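Side-chain contacts in tryptophan--tRNA ligase (Campylobacter jejuni subsp. jejuni, PDB 3TZL), which catalyses the ATP-dependent attachment of tryptophan to tRNA(Trp), as a homodimeric class I aminoacyl-tRNA synthetase: residues Q252-Y255 with G259-Y262; I238-L241 with G247-E250; N199-F204 with K211-S216. All blocks are in the same frame, centred on the assembly; numbering follows the deposited sequence.

In the fold
All three contacts join segments a few residues apart in the chain, within the class I synthetase region, and they follow one another in sequence. Interaction 3 is buried and lies nearest the bound ADP; interaction 1 is partly buried, and interaction 2 is a surface contact. Interactions 1 and 2 share helix 245-257, with centres about 12 Å apart, whereas interaction 3 uses helix 207-215. Interactions 2 and 3 meet through packing of Ile238 CD1 on Ile201 CD1 at 3.9 Å. The chemistry of the three differs: a two-pronged salt bridge beside a tyrosine pair in 252-255 with 259-262, two weak bonds of one amide in 238-241 with 247-250, and two short, straight amide bonds in 199-204 with 211-216.

Interaction 1: residues Q252-Y255 with G259-Y262; sequences QIRY and GEGY
Arg254 on helix 245-257 faces Glu260 in the loop that follows, their CA atoms being 7.2 Å apart, the closest CA pair across the contact. The chain turns here toward helix 262-276, and Gly261 occupies the N-cap position. The main interaction is a side-on salt bridge in which two guanidinium nitrogens each take a separate carboxylate oxygen. Arg254 NH2 donates to Glu260 OE2 over 3.0 Å at an N-H...O angle of 165°, in the guanidinium plane and to the syn lone pair. The second bond, Arg254 NE to Glu260 OE1, is 3.2 Å long and more tilted. A bend at chi3 (66°) turns the arginine head, while Glu260 stays extended beyond CG. The carboxylate lies at the guanidinium edge, the two planes 20° apart and thus nearly coplanar. Apart from this bridge, Tyr255 CE1 approaches Tyr262 CE1 obliquely at 4.4 Å, both residues being buried. Tyr255 also stacks on Phe265, and Arg254 makes a cation-pi contact with Tyr268, linking helix 245-257 to helix 262-276. Two bonds to different oxygens restrict rotation of both charged groups, and the pairing of opposite charges would be expected to favour their ionised forms.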
# COMPACT_ATOMS: atom_id res chain seq x y z
N GLN B 252 43.95 -22.42 25.50
CA GLN B 252 44.64 -23.49 24.79
C GLN B 252 45.69 -24.16 25.65
O GLN B 252 45.92 -25.37 25.54
CB GLN B 252 45.26 -22.93 23.52
CG GLN B 252 46.05 -23.92 22.70
CD GLN B 252 46.64 -23.26 21.47
OE1 GLN B 252 46.20 -22.18 21.05
NE2 GLN B 252 47.65 -23.90 20.88
N ILE B 253 46.33 -23.38 26.52
CA ILE B 253 47.33 -23.93 27.42
C ILE B 253 46.63 -24.86 28.39
O ILE B 253 47.15 -25.93 28.73
CB ILE B 253 48.06 -22.81 28.20
CG1 ILE B 253 49.07 -22.10 27.30
CG2 ILE B 253 48.75 -23.35 29.44
CD1 ILE B 253 49.49 -20.73 27.81
N ARG B 254 45.43 -24.46 28.82
CA ARG B 254 44.63 -25.26 29.74
C ARG B 254 44.21 -26.58 29.10
O ARG B 254 44.23 -27.63 29.76
CB ARG B 254 43.42 -24.46 30.25
CG ARG B 254 43.81 -23.38 31.26
CD ARG B 254 42.68 -22.38 31.47
NE ARG B 254 41.52 -22.98 32.12
CZ ARG B 254 40.37 -22.35 32.30
NH1 ARG B 254 40.22 -21.09 31.89
NH2 ARG B 254 39.36 -22.97 32.89
N TYR B 255 43.86 -26.53 27.82
CA TYR B 255 43.56 -27.72 27.02
C TYR B 255 44.76 -28.67 26.91
O TYR B 255 44.65 -29.85 27.25
CB TYR B 255 43.08 -27.34 25.62
CG TYR B 255 41.57 -27.16 25.49
CD1 TYR B 255 40.84 -27.98 24.65
CD2 TYR B 255 40.89 -26.18 26.21
CE1 TYR B 255 39.47 -27.84 24.51
CE2 TYR B 255 39.50 -26.02 26.08
CZ TYR B 255 38.80 -26.86 25.22
OH TYR B 255 37.44 -26.74 25.05
N GLY B 259 44.27 -32.12 33.02
CA GLY B 259 43.93 -31.83 34.41
C GLY B 259 42.59 -31.12 34.56
O GLY B 259 42.05 -31.06 35.66
N GLU B 260 42.06 -30.58 33.46
CA GLU B 260 40.70 -30.02 33.43
C GLU B 260 39.82 -30.71 32.40
O GLU B 260 40.20 -30.87 31.24
CB GLU B 260 40.74 -28.52 33.15
CG GLU B 260 41.44 -27.70 34.23
CD GLU B 260 41.34 -26.20 33.98
OE1 GLU B 260 42.40 -25.54 33.85
OE2 GLU B 260 40.20 -25.68 33.92
N GLY B 261 38.62 -31.11 32.82
CA GLY B 261 37.71 -31.84 31.95
C GLY B 261 36.81 -30.92 31.17
O GLY B 261 36.77 -29.72 31.43
N TYR B 262 36.07 -31.49 30.21
CA TYR B 262 35.18 -30.71 29.36
C TYR B 262 34.01 -30.10 30.14
O TYR B 262 33.48 -29.06 29.77
CB TYR B 262 34.62 -31.58 28.23
CG TYR B 262 35.63 -31.97 27.17
CD1 TYR B 262 36.14 -31.01 26.31
CD2 TYR B 262 36.03 -33.30 27.00
CE1 TYR B 262 37.04 -31.36 25.32
CE2 TYR B 262 36.92 -33.65 26.01
CZ TYR B 262 37.43 -32.67 25.17
OH TYR B 262 38.32 -32.98 24.17

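Interaction 2: residues I238-L241 with G247-E250; sequences IAKL and GQKE
Lys240 and Gln248 meet across the short connection between two consecutive helices, 234-239 and 245-257, of the class I synthetase chain. Their side chains cross at about a right angle, and the nearest CA atoms, those of the same two residues, are 6.0 Å apart. Gln248 sets out toward the Lys240 segment from its CB and runs extended beyond CG (chi2 176°), so its terminal amide arrives at Lys240 with both polar atoms engaged. The lysine instead curls: bends at chi3 and chi4, both near 70°, swing its ammonium group round to the amide oxygen. Neither bond is strong. Gln248 NE2 reaches the backbone oxygen Lys240 O at 3.2 Å, but the N-H...O angle of 127° marks it as weak. The stronger partner of the same amide nitrogen is Leu243 O, in the connecting turn. Gln248 therefore bridges two carbonyls of the chain just before its own helix. With Lys240 exposed and Gln248 partly so, this is a surface contact; Ile238 and Leu241 both touch Ile18 of helix 18-30. The other weak bond joins the side-chain ends, with Lys240 NZ 3.3 Å from Gln248 OE1.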
# COMPACT_ATOMS: atom_id res chain seq x y z
N ILE B 238 33.74 -22.28 20.05
CA ILE B 238 32.79 -21.27 20.47
C ILE B 238 33.40 -20.26 21.46
O ILE B 238 33.10 -19.07 21.41
CB ILE B 238 31.51 -21.89 21.07
CG1 ILE B 238 30.78 -22.70 20.00
CG2 ILE B 238 30.57 -20.82 21.62
CD1 ILE B 238 29.69 -23.56 20.57
N ALA B 239 34.26 -20.74 22.35
CA ALA B 239 34.93 -19.85 23.30
C ALA B 239 35.78 -18.79 22.59
O ALA B 239 35.87 -17.65 23.06
CB ALA B 239 35.77 -20.63 24.28
N LYS B 240 36.40 -19.17 21.47
CA LYS B 240 37.28 -18.28 20.70
C LYS B 240 36.64 -16.93 20.40
O LYS B 240 37.32 -15.91 20.36
CB LYS B 240 37.68 -18.93 19.37
CG LYS B 240 38.57 -20.14 19.49
CD LYS B 240 38.74 -20.84 18.15
CE LYS B 240 39.53 -19.99 17.16
NZ LYS B 240 40.96 -19.89 17.56
N LEU B 241 35.32 -16.95 20.19
CA LEU B 241 34.56 -15.78 19.78
C LEU B 241 34.58 -14.70 20.84
O LEU B 241 34.41 -13.51 20.53
CB LEU B 241 33.11 -16.18 19.52
CG LEU B 241 32.84 -17.24 18.45
CD1 LEU B 241 31.38 -17.64 18.46
CD2 LEU B 241 33.22 -16.69 17.07
N GLY B 247 43.85 -14.51 25.26
CA GLY B 247 42.82 -15.19 26.02
C GLY B 247 42.67 -16.61 25.52
O GLY B 247 42.57 -17.56 26.31
N GLN B 248 42.68 -16.76 24.19
CA GLN B 248 42.56 -18.06 23.55
C GLN B 248 43.78 -18.88 23.89
O GLN B 248 43.69 -20.08 24.19
CB GLN B 248 42.47 -17.91 22.03
CG GLN B 248 41.36 -16.99 21.57
CD GLN B 248 41.36 -16.79 20.06
OE1 GLN B 248 42.17 -17.38 19.34
NE2 GLN B 248 40.45 -15.96 19.58
N LYS B 249 44.92 -18.22 23.86
CA LYS B 249 46.19 -18.86 24.18
C LYS B 249 46.18 -19.42 25.60
O LYS B 249 46.63 -20.54 25.83
CB LYS B 249 47.33 -17.86 24.00
CG LYS B 249 48.69 -18.50 24.11
CD LYS B 249 48.78 -19.72 23.21
CE LYS B 249 50.06 -20.48 23.47
NZ LYS B 249 50.26 -21.65 22.55
N GLU B 250 45.67 -18.64 26.56
CA GLU B 250 45.58 -19.13 27.93
C GLU B 250 44.62 -20.31 28.06
O GLU B 250 44.89 -21.25 28.81
CB GLU B 250 45.21 -18.00 28.89
CG GLU B 250 46.33 -17.00 29.13
CD GLU B 250 45.93 -15.85 30.03
OE1 GLU B 250 44.72 -15.72 30.34
OE2 GLU B 250 46.83 -15.07 30.43

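Interaction 3: residues N199-F204 with K211-S216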
# COMPACT_ATOMS: atom_id res chain seq x y z
N ASN B 199 20.40 -25.86 17.47
CA ASN B 199 21.75 -26.02 17.97
C ASN B 199 22.33 -24.68 18.43
O ASN B 199 23.55 -24.48 18.38
CB ASN B 199 22.64 -26.66 16.89
CG ASN B 199 22.82 -25.77 15.67
OD1 ASN B 199 22.22 -24.69 15.57
ND2 ASN B 199 23.65 -26.22 14.74
N THR B 200 21.46 -23.77 18.85
CA THR B 200 21.87 -22.39 19.07
C THR B 200 22.36 -22.10 20.49
O THR B 200 22.12 -22.85 21.42
CB THR B 200 20.73 -21.39 18.71
OG1 THR B 200 19.65 -21.52 19.63
CG2 THR B 200 20.21 -21.66 17.31
N ILE B 201 23.07 -20.99 20.63
CA ILE B 201 23.34 -20.40 21.93
C ILE B 201 22.77 -18.98 21.88
O ILE B 201 23.25 -18.14 21.11
CB ILE B 201 24.82 -20.38 22.26
CG1 ILE B 201 25.31 -21.80 22.55
CG2 ILE B 201 25.10 -19.49 23.47
CD1 ILE B 201 26.80 -21.91 22.65
N ASP B 202 21.74 -18.74 22.67
CA ASP B 202 20.98 -17.50 22.62
C ASP B 202 21.60 -16.39 23.47
O ASP B 202 22.31 -16.65 24.45
CB ASP B 202 19.51 -17.73 23.02
CG ASP B 202 18.83 -18.78 22.15
OD1 ASP B 202 19.19 -18.91 20.96
OD2 ASP B 202 17.93 -19.49 22.65
N ILE B 203 21.34 -15.15 23.07
CA ILE B 203 21.95 -13.98 23.67
C ILE B 203 21.14 -13.47 24.85
O ILE B 203 21.70 -13.06 25.86
CB ILE B 203 22.03 -12.84 22.65
CG1 ILE B 203 22.98 -13.23 21.52
CG2 ILE B 203 22.48 -11.55 23.32
CD1 ILE B 203 23.08 -12.20 20.43
N PHE B 204 19.82 -13.49 24.70
CA PHE B 204 18.93 -12.88 25.67
C PHE B 204 18.09 -13.91 26.41
O PHE B 204 16.90 -13.72 26.61
CB PHE B 204 18.05 -11.83 24.99
CG PHE B 204 18.84 -10.71 24.37
CD1 PHE B 204 19.49 -9.79 25.17
CD2 PHE B 204 18.94 -10.58 23.00
CE1 PHE B 204 20.22 -8.76 24.62
CE2 PHE B 204 19.68 -9.56 22.44
CZ PHE B 204 20.32 -8.65 23.25
N LYS B 211 22.89 -22.20 30.35
CA LYS B 211 23.50 -23.39 30.94
C LYS B 211 23.07 -24.65 30.20
O LYS B 211 23.88 -25.52 29.90
CB LYS B 211 23.15 -23.49 32.43
CG LYS B 211 23.95 -24.53 33.21
CD LYS B 211 23.49 -24.63 34.66
CE LYS B 211 24.28 -25.67 35.45
NZ LYS B 211 23.56 -26.11 36.68
N LYS B 212 21.78 -24.73 29.90
CA LYS B 212 21.18 -25.87 29.20
C LYS B 212 21.75 -26.00 27.79
O LYS B 212 22.13 -27.08 27.35
CB LYS B 212 19.66 -25.68 29.16
CG LYS B 212 18.85 -26.92 28.82
CD LYS B 212 17.36 -26.59 28.75
CE LYS B 212 17.05 -25.61 27.60
NZ LYS B 212 15.61 -25.18 27.53
N GLN B 213 21.82 -24.88 27.08
CA GLN B 213 22.32 -24.88 25.71
C GLN B 213 23.79 -25.24 25.66
O GLN B 213 24.21 -26.04 24.83
CB GLN B 213 22.07 -23.52 25.06
CG GLN B 213 20.58 -23.28 24.84
CD GLN B 213 20.26 -21.94 24.23
OE1 GLN B 213 21.08 -21.01 24.23
NE2 GLN B 213 19.04 -21.82 23.71
N ILE B 214 24.57 -24.65 26.56
CA ILE B 214 26.00 -24.91 26.59
C ILE B 214 26.27 -26.36 26.99
O ILE B 214 27.18 -26.99 26.46
CB ILE B 214 26.71 -23.92 27.52
CG1 ILE B 214 26.83 -22.55 26.83
CG2 ILE B 214 28.08 -24.41 27.87
CD1 ILE B 214 27.36 -21.48 27.72
N SER B 215 25.47 -26.89 27.90
CA SER B 215 25.63 -28.26 28.36
C SER B 215 25.49 -29.25 27.21
O SER B 215 26.10 -30.31 27.21
CB SER B 215 24.61 -28.60 29.44
OG SER B 215 25.24 -28.92 30.66
N SER B 216 24.68 -28.87 26.22
CA SER B 216 24.36 -29.73 25.10
C SER B 216 25.46 -29.77 24.06
O SER B 216 25.35 -30.51 23.09
CB SER B 216 23.06 -29.27 24.42
OG SER B 216 23.28 -28.11 23.63
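Hydrogen bonding between Gln213 and Asp202 dominates this contact, with both polar atoms of the amide used on one residue. Asp202 N donates to Gln213 OE1 over 2.8 Å at an N-H...O angle of 166°, and Gln213 NE2 returns a bond of 2.8 Å to Asp202 OD2, equally straight. The extended glutamine (chi2 179°) carries its amide from helix 207-215 to the loop. Its NE2 meets the carboxylate from above the plane, while OD2 lies in the amide plane; the two flat groups stand 78° apart. This double engagement fixes the amide's rotation. A second grip on the carboxylate comes from within the loop: Thr200 OG1 donates to Asp202 OD1 at 3.0 Å. Gln213 O in turn accepts from both Ser216 OG and Ser216 N where the helix finishes.

Van der Waals contacts accompany these bonds. Gln213 CD lies 3.5 Å from Thr200 O, and Ile201 CD1 packs on Ile214 CG1 at 4.2 Å.

The loop follows the predicted KMSKS region, and Asn199 OD1 accepts from Ser194 N of that motif. The side chain of Thr200 lies about 5 Å from the bound ADP, and Thr200 and Asp202 touch His17 of the predicted HIGH region. Through Ile201 on Ile18 the loop packs against helix 18-30, which carries part of the nucleotide site, while through Ile214 on Leu269 helix 207-215 rests on helix 262-276.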